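Local coordinates for EH1AB1 (Metagenome, PDB 6RKY), which probably hydrolyses carboxylic esters as a serine esterase of the alpha/beta hydrolase fold, and is seen here with a hexylphosphonate-type ligand bound, at residues Leu41-Gly46 against Met229-Glu234; Tyr99-Gly104 against Ile131-Ala136; Asn22-Met27 against Glu220-Ser225. One frame throughout, in Å; residues are numbered along the deposited sequence.

Contact 1. Residues Leu41-Gly46 against Met229-Glu234; sequences LPHAVG and MDWFWE. With ZK8 (hexyl-[2-(3-oxidanylpyridin-2-yl)pyridin-3-yl]oxy-phosphinic acid), chain F.
His43 and Trp231 centre a surface contact of an alpha/beta hydrolase, joining the start of helix 43-55, the second of the chain, to helix 226-236, which borders the ligand site. Such helices are consistent with the cap that covers the active site in hormone-sensitive-lipase-like esterases. One residue on from Trp231, Phe232 meets the ligand: its CE2 lies 3.3 Å from O02 of ZK8. Two hydrogen bonds and one aromatic pair carry the contact. The indole NE1 of Trp231 donates to Leu41 O at 3.1 Å, nearly in line with that carbonyl and in the plane of the indole. His43 NE2 donates to Trp231 O at 3.0 Å, a more bent bond (N-H...O 139°) that leaves the imidazole plane at a tilt. The two side chains run past each other in opposite directions: His43 reaches the backbone O of Trp231, and the indole reaches the carbonyl of Leu41. Trp231 has CG anti to its own N (chi1 -172°), which carries the indole across to the loop ahead of helix 43-55. Pro42, at the N-cap position, precedes the helix that starts at His43, and His43 also touches Pro137. An alanine in place of Trp231 would remove the donor to Leu41 O and the surface under the imidazole, and would probably leave His43 freer to turn. Where the side chains pass, the imidazole brings its edge to the indole face, the ring planes inclined at 52°, and His43 CD2 stands 3.4 Å above the indole plane of Trp231.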
loop_
_atom_site.group_PDB
_atom_site.type_symbol
_atom_site.label_atom_id
_atom_site.label_comp_id
_atom_site.label_asym_id
_atom_site.label_seq_id
_atom_site.Cartn_x
_atom_site.Cartn_y
_atom_site.Cartn_z
ATOM N N LEU A 41 -15.132 19.943 29.339
ATOM C CA LEU A 41 -14.054 20.832 29.861
ATOM C C LEU A 41 -13.876 22.042 28.940
ATOM O O LEU A 41 -14.188 21.968 27.763
ATOM C CB LEU A 41 -12.759 20.021 29.955
ATOM C CG LEU A 41 -12.793 18.819 30.902
ATOM C CD1 LEU A 41 -11.635 17.864 30.636
ATOM C CD2 LEU A 41 -12.784 19.278 32.355
ATOM N N PRO A 42 -13.388 23.207 29.428
ATOM C CA PRO A 42 -12.912 24.270 28.534
ATOM C C PRO A 42 -11.674 23.826 27.728
ATOM O O PRO A 42 -10.965 22.925 28.169
ATOM C CB PRO A 42 -12.573 25.437 29.476
ATOM C CG PRO A 42 -13.267 25.098 30.787
ATOM C CD PRO A 42 -13.303 23.585 30.847
ATOM N N HIS A 43 -11.434 24.460 26.576
ATOM C CA HIS A 43 -10.468 23.990 25.541
ATOM C C HIS A 43 -9.049 23.886 26.123
ATOM O O HIS A 43 -8.425 22.818 25.952
ATOM C CB HIS A 43 -10.543 24.855 24.276
ATOM C CG HIS A 43 -11.837 24.716 23.543
ATOM N ND1 HIS A 43 -12.690 25.789 23.330
ATOM C CD2 HIS A 43 -12.438 23.641 22.982
ATOM C CE1 HIS A 43 -13.752 25.381 22.665
ATOM N NE2 HIS A 43 -13.628 24.062 22.445
ATOM N N ALA A 44 -8.562 24.929 26.802
ATOM C CA ALA A 44 -7.190 25.002 27.363
ATOM C C ALA A 44 -6.983 23.929 28.445
ATOM O O ALA A 44 -5.889 23.328 28.497
ATOM C CB ALA A 44 -6.925 26.380 27.907
ATOM N N VAL A 45 -7.983 23.701 29.295
ATOM C CA VAL A 45 -7.894 22.734 30.432
ATOM C C VAL A 45 -7.925 21.306 29.873
ATOM O O VAL A 45 -7.100 20.485 30.305
ATOM C CB VAL A 45 -9.000 22.988 31.474
ATOM C CG1 VAL A 45 -9.161 21.826 32.450
ATOM C CG2 VAL A 45 -8.730 24.292 32.225
ATOM N N GLY A 46 -8.854 21.029 28.960
ATOM C CA GLY A 46 -8.995 19.720 28.288
ATOM C C GLY A 46 -7.741 19.332 27.526
ATOM O O GLY A 46 -7.403 18.135 27.536
ATOM N N MET A 229 -15.904 15.991 18.010
ATOM C CA MET A 229 -15.759 16.707 16.721
ATOM C C MET A 229 -16.456 18.073 16.793
ATOM O O MET A 229 -15.950 19.018 16.188
ATOM C CB MET A 229 -16.293 15.851 15.571
ATOM C CG MET A 229 -15.240 14.862 15.060
ATOM S SD MET A 229 -15.841 13.539 13.976
ATOM C CE MET A 229 -17.259 14.302 13.187
ATOM N N ASP A 230 -17.553 18.189 17.535
ATOM C CA ASP A 230 -18.276 19.475 17.734
ATOM C C ASP A 230 -17.413 20.390 18.617
ATOM O O ASP A 230 -17.293 21.610 18.325
ATOM C CB ASP A 230 -19.666 19.250 18.337
ATOM C CG ASP A 230 -20.648 18.524 17.425
ATOM O OD1 ASP A 230 -21.644 17.986 17.953
ATOM O OD2 ASP A 230 -20.429 18.498 16.198
ATOM N N TRP A 231 -16.820 19.807 19.657
ATOM C CA TRP A 231 -15.929 20.504 20.622
ATOM C C TRP A 231 -14.725 21.107 19.881
ATOM O O TRP A 231 -14.430 22.295 20.130
ATOM C CB TRP A 231 -15.521 19.520 21.718
ATOM C CG TRP A 231 -14.778 20.098 22.878
ATOM C CD1 TRP A 231 -15.303 20.724 23.974
ATOM C CD2 TRP A 231 -13.364 20.009 23.110
ATOM N NE1 TRP A 231 -14.309 21.050 24.856
ATOM C CE2 TRP A 231 -13.113 20.619 24.357
ATOM C CE3 TRP A 231 -12.291 19.488 22.382
ATOM C CZ2 TRP A 231 -11.829 20.720 24.884
ATOM C CZ3 TRP A 231 -11.019 19.587 22.903
ATOM C CH2 TRP A 231 -10.793 20.201 24.134
ATOM N N PHE A 232 -14.080 20.347 18.982
ATOM C CA PHE A 232 -12.980 20.851 18.121
ATOM C C PHE A 232 -13.509 21.960 17.208
ATOM O O PHE A 232 -12.840 22.990 17.066
ATOM C CB PHE A 232 -12.338 19.747 17.279
ATOM C CG PHE A 232 -11.639 18.679 18.081
ATOM C CD1 PHE A 232 -10.712 19.011 19.052
ATOM C CD2 PHE A 232 -11.905 17.337 17.854
ATOM C CE1 PHE A 232 -10.083 18.027 19.793
ATOM C CE2 PHE A 232 -11.271 16.349 18.591
ATOM C CZ PHE A 232 -10.361 16.697 19.564
ATOM N N TRP A 233 -14.678 21.733 16.610
ATOM C CA TRP A 233 -15.331 22.651 15.640
ATOM C C TRP A 233 -15.652 24.001 16.308
ATOM O O TRP A 233 -15.294 25.051 15.716
ATOM C CB TRP A 233 -16.577 21.998 15.029
ATOM C CG TRP A 233 -16.992 22.680 13.766
ATOM C CD1 TRP A 233 -17.984 23.608 13.607
ATOM C CD2 TRP A 233 -16.349 22.546 12.486
ATOM N NE1 TRP A 233 -18.013 24.044 12.309
ATOM C CE2 TRP A 233 -17.029 23.404 11.595
ATOM C CE3 TRP A 233 -15.274 21.780 12.011
ATOM C CZ2 TRP A 233 -16.670 23.504 10.252
ATOM C CZ3 TRP A 233 -14.913 21.884 10.684
ATOM C CH2 TRP A 233 -15.613 22.729 9.815
ATOM N N GLU A 234 -16.287 23.973 17.484
ATOM C CA GLU A 234 -16.554 25.166 18.338
ATOM C C GLU A 234 -15.315 26.076 18.329
ATOM O O GLU A 234 -15.477 27.302 18.102
ATOM C CB GLU A 234 -16.937 24.752 19.768
ATOM C CG GLU A 234 -18.449 24.695 20.018
ATOM C CD GLU A 234 -18.970 23.701 21.061
ATOM O OE1 GLU A 234 -18.307 23.508 22.110
ATOM O OE2 GLU A 234 -20.054 23.117 20.822
HETATM C C10 ZK8 F . -4.761 11.046 17.817
HETATM C C11 ZK8 F . -4.702 11.561 16.523
HETATM C C12 ZK8 F . -5.702 12.432 16.062
HETATM C C13 ZK8 F . -7.802 12.491 19.160
HETATM C C14 ZK8 F . -9.033 13.191 19.010
HETATM C C15 ZK8 F . -9.903 13.343 20.100
HETATM C C16 ZK8 F . -9.571 12.815 21.361
HETATM C C17 ZK8 F . -8.362 12.125 21.527
HETATM P P01 ZK8 F . -7.787 14.248 14.811
HETATM C C01 ZK8 F . -9.517 14.170 14.368
HETATM C C07 ZK8 F . -6.799 12.800 16.874
HETATM N N01 ZK8 F . -5.821 11.464 18.488
HETATM C C02 ZK8 F . -10.210 15.499 14.092
HETATM C C08 ZK8 F . -6.855 12.262 18.208
HETATM N N02 ZK8 F . -7.637 12.057 20.415
HETATM O O02 ZK8 F . -9.445 13.757 17.774
HETATM C C03 ZK8 F . -10.837 15.586 12.697
HETATM O O03 ZK8 F . -7.826 13.686 16.344
HETATM C C04 ZK8 F . -11.864 16.721 12.621
HETATM C C05 ZK8 F . -11.284 17.980 11.955
HETATM C C06 ZK8 F . -11.728 19.240 12.697
HETATM O O1 ZK8 F . -7.161 15.597 14.580
#

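Contact 2. Residues Tyr99-Gly104 against Ile131-Ala136; sequences YYHGGG and IDYRLA. With ZK8 (hexyl-[2-(3-oxidanylpyridin-2-yl)pyridin-3-yl]oxy-phosphinic acid), chain F.
Tyr99 and Ile131 join neighbouring parallel strands of a beta-alpha-beta unit, with helix 114-124 as the crossover, in the central sheet of the alpha/beta hydrolase fold. Tyr99 O accepts the backbone N-H of Ile131 at 3.2 Å. Tyr100 comes next and runs alongside Ile131, its CE1 4.0 Å from Ile131 CG1, and the ring reaches on to Met180 and Val184 of helix 176-190. Past the strand end, His101 opens a His-Gly-Gly-Gly sequence, as in hormone-sensitive-lipase-like esterases, to which this protein probably belongs. Its imidazole forms an offset stack on the Tyr133 ring, centroids 4.3 Å apart and planes only 10° from parallel. Tyr133, with CG between its N and carbonyl carbon (chi1 51°), reaches under His101, and its OH donates a hydrogen bond to His101 O at 2.7 Å, from above the carbonyl plane. The imidazole is held at another point as well: ND1 of His101 donates to Gly102 O at 3.0 Å, within the ring plane, which would limit rotation of the ring. Gly102 itself lies against the ligand. Gly103 and Gly104 both have positive phi, which favours glycine. Their amides form what is probably an oxyanion hole, with Ala176 N also bonding the ligand: Gly103 N reaches ZK8 O1 at 2.7 Å and Gly104 N the same O1 at 2.5 Å.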
loop_
_atom_site.group_PDB
_atom_site.type_symbol
_atom_site.label_atom_id
_atom_site.label_comp_id
_atom_site.label_asym_id
_atom_site.label_seq_id
_atom_site.Cartn_x
_atom_site.Cartn_y
_atom_site.Cartn_z
ATOM N N TYR A 99 5.956 16.256 9.107
ATOM C CA TYR A 99 4.841 15.535 9.774
ATOM C C TYR A 99 4.014 16.496 10.609
ATOM O O TYR A 99 4.585 17.154 11.476
ATOM C CB TYR A 99 5.332 14.409 10.680
ATOM C CG TYR A 99 4.222 13.550 11.234
ATOM C CD1 TYR A 99 3.691 13.791 12.493
ATOM C CD2 TYR A 99 3.691 12.510 10.496
ATOM C CE1 TYR A 99 2.670 13.008 13.007
ATOM C CE2 TYR A 99 2.655 11.724 10.983
ATOM C CZ TYR A 99 2.149 11.968 12.249
ATOM O OH TYR A 99 1.139 11.199 12.754
ATOM N N TYR A 100 2.703 16.544 10.349
ATOM C CA TYR A 100 1.736 17.417 11.061
ATOM C C TYR A 100 0.871 16.555 11.997
ATOM O O TYR A 100 0.035 15.765 11.514
ATOM C CB TYR A 100 0.897 18.183 10.050
ATOM C CG TYR A 100 1.672 18.994 9.045
ATOM C CD1 TYR A 100 2.266 20.197 9.387
ATOM C CD2 TYR A 100 1.781 18.580 7.734
ATOM C CE1 TYR A 100 2.976 20.939 8.460
ATOM C CE2 TYR A 100 2.479 19.317 6.792
ATOM C CZ TYR A 100 3.071 20.505 7.152
ATOM O OH TYR A 100 3.740 21.231 6.209
ATOM N N HIS A 101 1.075 16.681 13.310
ATOM C CA HIS A 101 0.342 15.892 14.334
ATOM C C HIS A 101 -1.160 16.156 14.196
ATOM O O HIS A 101 -1.511 17.122 13.525
ATOM C CB HIS A 101 0.868 16.205 15.741
ATOM C CG HIS A 101 0.532 17.587 16.195
ATOM N ND1 HIS A 101 -0.671 17.883 16.781
ATOM C CD2 HIS A 101 1.224 18.747 16.119
ATOM C CE1 HIS A 101 -0.702 19.171 17.066
ATOM N NE2 HIS A 101 0.445 19.725 16.654
ATOM N N GLY A 102 -1.997 15.298 14.788
ATOM C CA GLY A 102 -3.460 15.448 14.839
ATOM C C GLY A 102 -3.939 15.960 16.197
ATOM O O GLY A 102 -3.101 16.126 17.104
ATOM N N GLY A 103 -5.257 16.155 16.339
ATOM C CA GLY A 103 -5.936 16.704 17.531
ATOM C C GLY A 103 -6.999 17.743 17.178
ATOM O O GLY A 103 -7.276 18.613 18.022
ATOM N N GLY A 104 -7.582 17.680 15.983
ATOM C CA GLY A 104 -8.661 18.591 15.541
ATOM C C GLY A 104 -8.252 20.062 15.546
ATOM O O GLY A 104 -9.130 20.899 15.771
ATOM N N ILE A 131 6.267 19.308 13.089
ATOM C CA ILE A 131 5.959 20.767 13.113
ATOM C C ILE A 131 4.978 21.072 14.241
ATOM O O ILE A 131 3.977 20.358 14.396
ATOM C CB ILE A 131 5.398 21.217 11.757
ATOM C CG1 ILE A 131 6.386 20.900 10.630
ATOM C CG2 ILE A 131 4.996 22.687 11.799
ATOM C CD1 ILE A 131 7.783 21.425 10.871
ATOM N N ASP A 132 5.210 22.218 14.887
ATOM C CA ASP A 132 4.382 22.679 16.024
ATOM C C ASP A 132 3.621 23.937 15.608
ATOM O O ASP A 132 4.112 25.069 15.862
ATOM C CB ASP A 132 5.300 22.921 17.206
ATOM C CG ASP A 132 4.754 22.455 18.547
ATOM O OD1 ASP A 132 3.741 21.718 18.556
ATOM O OD2 ASP A 132 5.375 22.806 19.581
ATOM N N TYR A 133 2.480 23.744 14.958
ATOM C CA TYR A 133 1.646 24.815 14.359
ATOM C C TYR A 133 0.766 25.426 15.454
ATOM O O TYR A 133 0.597 24.846 16.527
ATOM C CB TYR A 133 0.851 24.242 13.185
ATOM C CG TYR A 133 0.071 22.985 13.479
ATOM C CD1 TYR A 133 0.603 21.726 13.244
ATOM C CD2 TYR A 133 -1.212 23.058 13.993
ATOM C CE1 TYR A 133 -0.119 20.570 13.511
ATOM C CE2 TYR A 133 -1.955 21.920 14.255
ATOM C CZ TYR A 133 -1.413 20.671 14.008
ATOM O OH TYR A 133 -2.194 19.584 14.289
ATOM N N ARG A 134 0.223 26.605 15.175
ATOM C CA ARG A 134 -0.673 27.333 16.107
ATOM C C ARG A 134 -1.996 26.566 16.234
ATOM O O ARG A 134 -2.476 26.026 15.207
ATOM C CB ARG A 134 -0.895 28.760 15.611
ATOM C CG ARG A 134 0.250 29.710 15.932
ATOM C CD ARG A 134 -0.034 31.089 15.371
ATOM N NE ARG A 134 0.051 31.077 13.916
ATOM C CZ ARG A 134 -0.639 31.868 13.090
ATOM N NH1 ARG A 134 -1.486 32.762 13.571
ATOM N NH2 ARG A 134 -0.476 31.757 11.780
ATOM N N LEU A 135 -2.558 26.521 17.446
ATOM C CA LEU A 135 -3.811 25.780 17.755
ATOM C C LEU A 135 -4.940 26.767 18.049
ATOM O O LEU A 135 -4.645 27.912 18.497
ATOM C CB LEU A 135 -3.572 24.868 18.958
ATOM C CG LEU A 135 -2.429 23.863 18.782
ATOM C CD1 LEU A 135 -2.063 23.223 20.104
ATOM C CD2 LEU A 135 -2.783 22.793 17.755
ATOM N N ALA A 136 -6.177 26.315 17.808
ATOM C CA ALA A 136 -7.439 26.970 18.217
ATOM C C ALA A 136 -7.797 26.515 19.633
ATOM O O ALA A 136 -7.401 25.426 20.040
ATOM C CB ALA A 136 -8.514 26.615 17.227
HETATM C C10 ZK8 F . -4.761 11.046 17.817
HETATM C C11 ZK8 F . -4.702 11.561 16.523
HETATM C C12 ZK8 F . -5.702 12.432 16.062
HETATM C C13 ZK8 F . -7.802 12.491 19.160
HETATM C C14 ZK8 F . -9.033 13.191 19.010
HETATM C C15 ZK8 F . -9.903 13.343 20.100
HETATM C C16 ZK8 F . -9.571 12.815 21.361
HETATM C C17 ZK8 F . -8.362 12.125 21.527
HETATM P P01 ZK8 F . -7.787 14.248 14.811
HETATM C C01 ZK8 F . -9.517 14.170 14.368
HETATM C C07 ZK8 F . -6.799 12.800 16.874
HETATM N N01 ZK8 F . -5.821 11.464 18.488
HETATM C C02 ZK8 F . -10.210 15.499 14.092
HETATM C C08 ZK8 F . -6.855 12.262 18.208
HETATM N N02 ZK8 F . -7.637 12.057 20.415
HETATM O O02 ZK8 F . -9.445 13.757 17.774
HETATM C C03 ZK8 F . -10.837 15.586 12.697
HETATM O O03 ZK8 F . -7.826 13.686 16.344
HETATM C C04 ZK8 F . -11.864 16.721 12.621
HETATM C C05 ZK8 F . -11.284 17.980 11.955
HETATM C C06 ZK8 F . -11.728 19.240 12.697
HETATM O O1 ZK8 F . -7.161 15.597 14.580
#

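Contact 3. Residues Asn22-Met27 against Glu220-Ser225; sequences NLLDLM and EGYFLS. With ZK8 (hexyl-[2-(3-oxidanylpyridin-2-yl)pyridin-3-yl]oxy-phosphinic acid), chain F.
Met27 and Phe223 cross at an oblique angle where the N-terminal helix 18-33 meets the loop between helices 213-217 and 226-236, at the surface of this alpha/beta hydrolase and consistent with its cap region. The contact is apolar, built on a Met-aromatic pair. From CG outward Met27 is stretched out, bringing the thioether to the phenyl ring: SD of Met27 lies 4.7 Å from the Phe223 centroid, well off the ring normal, and CE is 3.3 Å from CD2 of Phe223. The loop folds sharply here: the backbone angles of Phe223 (phi 68°, psi -70°) fit a classic gamma turn, with a weak bond from Leu224 N to Tyr222 O. This turn, together with CG anti to the backbone N (chi1 -178°), sends the phenyl ring between the N-terminal helix and the ligand. The ring of Phe223 thus has Met27 at CD2 and the ligand at its far end, where CZ lies 3.4 Å from C17 of ZK8. Leu224, following the turn, touches both His300 and the ligand, its CD1 approaching O02 of ZK8. Tyr222 also meets the rings of Phe218 and Tyr269. One turn before Met27 on the helix, Leu24 spreads its two methyls over the loop: CD1 of Leu24 meets the Tyr222 ring at CD2, 4.1 Å away, while Leu24 CD2 sits 4.3 Å from Phe223 CB.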
loop_
_atom_site.group_PDB
_atom_site.type_symbol
_atom_site.label_atom_id
_atom_site.label_comp_id
_atom_site.label_asym_id
_atom_site.label_seq_id
_atom_site.Cartn_x
_atom_site.Cartn_y
_atom_site.Cartn_z
ATOM N N ASN A 22 -10.950 -4.437 23.800
ATOM C CA ASN A 22 -10.341 -4.338 25.149
ATOM C C ASN A 22 -10.098 -2.867 25.491
ATOM O O ASN A 22 -10.420 -2.480 26.632
ATOM C CB ASN A 22 -9.049 -5.150 25.248
ATOM C CG ASN A 22 -8.457 -5.148 26.641
ATOM O OD1 ASN A 22 -9.130 -5.501 27.603
ATOM N ND2 ASN A 22 -7.204 -4.750 26.758
ATOM N N LEU A 23 -9.559 -2.070 24.556
ATOM C CA LEU A 23 -9.226 -0.645 24.826
ATOM C C LEU A 23 -10.513 0.169 24.987
ATOM O O LEU A 23 -10.538 1.029 25.876
ATOM C CB LEU A 23 -8.360 -0.046 23.719
ATOM C CG LEU A 23 -8.079 1.458 23.882
ATOM C CD1 LEU A 23 -7.349 1.743 25.187
ATOM C CD2 LEU A 23 -7.276 2.016 22.715
ATOM N N LEU A 24 -11.519 -0.041 24.139
ATOM C CA LEU A 24 -12.808 0.694 24.264
ATOM C C LEU A 24 -13.451 0.365 25.623
ATOM O O LEU A 24 -14.017 1.283 26.222
ATOM C CB LEU A 24 -13.728 0.345 23.088
ATOM C CG LEU A 24 -13.297 0.881 21.725
ATOM C CD1 LEU A 24 -14.199 0.326 20.623
ATOM C CD2 LEU A 24 -13.270 2.409 21.702
ATOM N N ASP A 25 -13.314 -0.877 26.098
ATOM C CA ASP A 25 -13.819 -1.353 27.421
ATOM C C ASP A 25 -13.080 -0.647 28.569
ATOM O O ASP A 25 -13.762 -0.231 29.522
ATOM C CB ASP A 25 -13.697 -2.877 27.572
ATOM C CG ASP A 25 -14.754 -3.664 26.809
ATOM O OD1 ASP A 25 -15.737 -3.038 26.353
ATOM O OD2 ASP A 25 -14.587 -4.894 26.663
ATOM N N LEU A 26 -11.745 -0.547 28.498
ATOM C CA LEU A 26 -10.921 0.180 29.506
ATOM C C LEU A 26 -11.353 1.652 29.559
ATOM O O LEU A 26 -11.439 2.201 30.665
ATOM C CB LEU A 26 -9.427 0.051 29.176
ATOM C CG LEU A 26 -8.798 -1.299 29.523
ATOM C CD1 LEU A 26 -7.465 -1.492 28.817
ATOM C CD2 LEU A 26 -8.625 -1.440 31.029
ATOM N N MET A 27 -11.614 2.264 28.405
ATOM C CA MET A 27 -12.037 3.687 28.299
ATOM C C MET A 27 -13.416 3.864 28.933
ATOM O O MET A 27 -13.599 4.857 29.634
ATOM C CB MET A 27 -12.095 4.149 26.842
ATOM C CG MET A 27 -10.746 4.560 26.299
ATOM S SD MET A 27 -10.896 4.914 24.550
ATOM C CE MET A 27 -9.172 5.137 24.115
ATOM N N GLU A 220 -20.828 7.491 17.943
ATOM C CA GLU A 220 -20.798 7.188 19.409
ATOM C C GLU A 220 -20.053 5.875 19.675
ATOM O O GLU A 220 -20.355 4.883 19.000
ATOM C CB GLU A 220 -22.211 7.055 19.993
ATOM C CG GLU A 220 -22.937 8.375 20.226
ATOM C CD GLU A 220 -23.773 8.901 19.068
ATOM O OE1 GLU A 220 -24.006 8.136 18.102
ATOM O OE2 GLU A 220 -24.198 10.079 19.140
ATOM N N GLY A 221 -19.130 5.876 20.641
ATOM C CA GLY A 221 -18.578 4.658 21.273
ATOM C C GLY A 221 -17.370 4.071 20.547
ATOM O O GLY A 221 -17.023 2.918 20.824
ATOM N N TYR A 222 -16.724 4.850 19.683
ATOM C CA TYR A 222 -15.552 4.425 18.879
ATOM C C TYR A 222 -14.432 5.457 19.042
ATOM O O TYR A 222 -13.774 5.796 18.039
ATOM C CB TYR A 222 -15.987 4.185 17.431
ATOM C CG TYR A 222 -16.916 3.011 17.283
ATOM C CD1 TYR A 222 -18.247 3.173 16.928
ATOM C CD2 TYR A 222 -16.473 1.727 17.554
ATOM C CE1 TYR A 222 -19.104 2.084 16.817
ATOM C CE2 TYR A 222 -17.308 0.629 17.457
ATOM C CZ TYR A 222 -18.631 0.802 17.079
ATOM O OH TYR A 222 -19.455 -0.288 16.964
ATOM N N PHE A 223 -14.215 5.897 20.287
ATOM C CA PHE A 223 -13.140 6.823 20.736
ATOM C C PHE A 223 -13.385 8.225 20.162
ATOM O O PHE A 223 -13.733 9.120 20.968
ATOM C CB PHE A 223 -11.755 6.267 20.391
ATOM C CG PHE A 223 -10.606 7.126 20.860
ATOM C CD1 PHE A 223 -9.672 7.612 19.954
ATOM C CD2 PHE A 223 -10.478 7.476 22.197
ATOM C CE1 PHE A 223 -8.633 8.422 20.379
ATOM C CE2 PHE A 223 -9.439 8.290 22.619
ATOM C CZ PHE A 223 -8.513 8.754 21.713
ATOM N N LEU A 224 -13.216 8.422 18.846
ATOM C CA LEU A 224 -13.595 9.702 18.196
ATOM C C LEU A 224 -15.111 9.698 17.974
ATOM O O LEU A 224 -15.602 8.915 17.119
ATOM C CB LEU A 224 -12.835 9.920 16.881
ATOM C CG LEU A 224 -13.122 11.257 16.178
ATOM C CD1 LEU A 224 -12.885 12.428 17.122
ATOM C CD2 LEU A 224 -12.317 11.431 14.899
ATOM N N SER A 225 -15.809 10.534 18.742
ATOM C CA SER A 225 -17.280 10.708 18.734
ATOM C C SER A 225 -17.652 12.048 18.086
ATOM O O SER A 225 -16.744 12.866 17.862
ATOM C CB SER A 225 -17.803 10.623 20.130
ATOM O OG SER A 225 -17.354 11.732 20.892
HETATM C C10 ZK8 F . -4.761 11.046 17.817
HETATM C C11 ZK8 F . -4.702 11.561 16.523
HETATM C C12 ZK8 F . -5.702 12.432 16.062
HETATM C C13 ZK8 F . -7.802 12.491 19.160
HETATM C C14 ZK8 F . -9.033 13.191 19.010
HETATM C C15 ZK8 F . -9.903 13.343 20.100
HETATM C C16 ZK8 F . -9.571 12.815 21.361
HETATM C C17 ZK8 F . -8.362 12.125 21.527
HETATM P P01 ZK8 F . -7.787 14.248 14.811
HETATM C C01 ZK8 F . -9.517 14.170 14.368
HETATM C C07 ZK8 F . -6.799 12.800 16.874
HETATM N N01 ZK8 F . -5.821 11.464 18.488
HETATM C C02 ZK8 F . -10.210 15.499 14.092
HETATM C C08 ZK8 F . -6.855 12.262 18.208
HETATM N N02 ZK8 F . -7.637 12.057 20.415
HETATM O O02 ZK8 F . -9.445 13.757 17.774
HETATM C C03 ZK8 F . -10.837 15.586 12.697
HETATM O O03 ZK8 F . -7.826 13.686 16.344
HETATM C C04 ZK8 F . -11.864 16.721 12.621
HETATM C C05 ZK8 F . -11.284 17.980 11.955
HETATM C C06 ZK8 F . -11.728 19.240 12.697
HETATM O O1 ZK8 F . -7.161 15.597 14.580
#

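Overall arrangement
Contact 2 belongs to the buried core, whereas contacts 1 and 3 lie at the surface, each tying one of the first two helices of the chain to the region of residues 220-234. Contact 2 joins neighbouring strands of the central sheet and turns its glycine amides to the ligand. Contact 1 is mixed in character, polar bonds beside an aromatic pair; contact 3 has no hydrogen bond between its segments and rests on methyls, sulfur and rings. Along the chain the loops closed by contacts 1 and 3 cross, and both enclose contact 2. All three touch ZK8, and Phe232 of contact 1 packs on Gly103 and Gly104 of contact 2, while Met229 packs on Leu224 of contact 3.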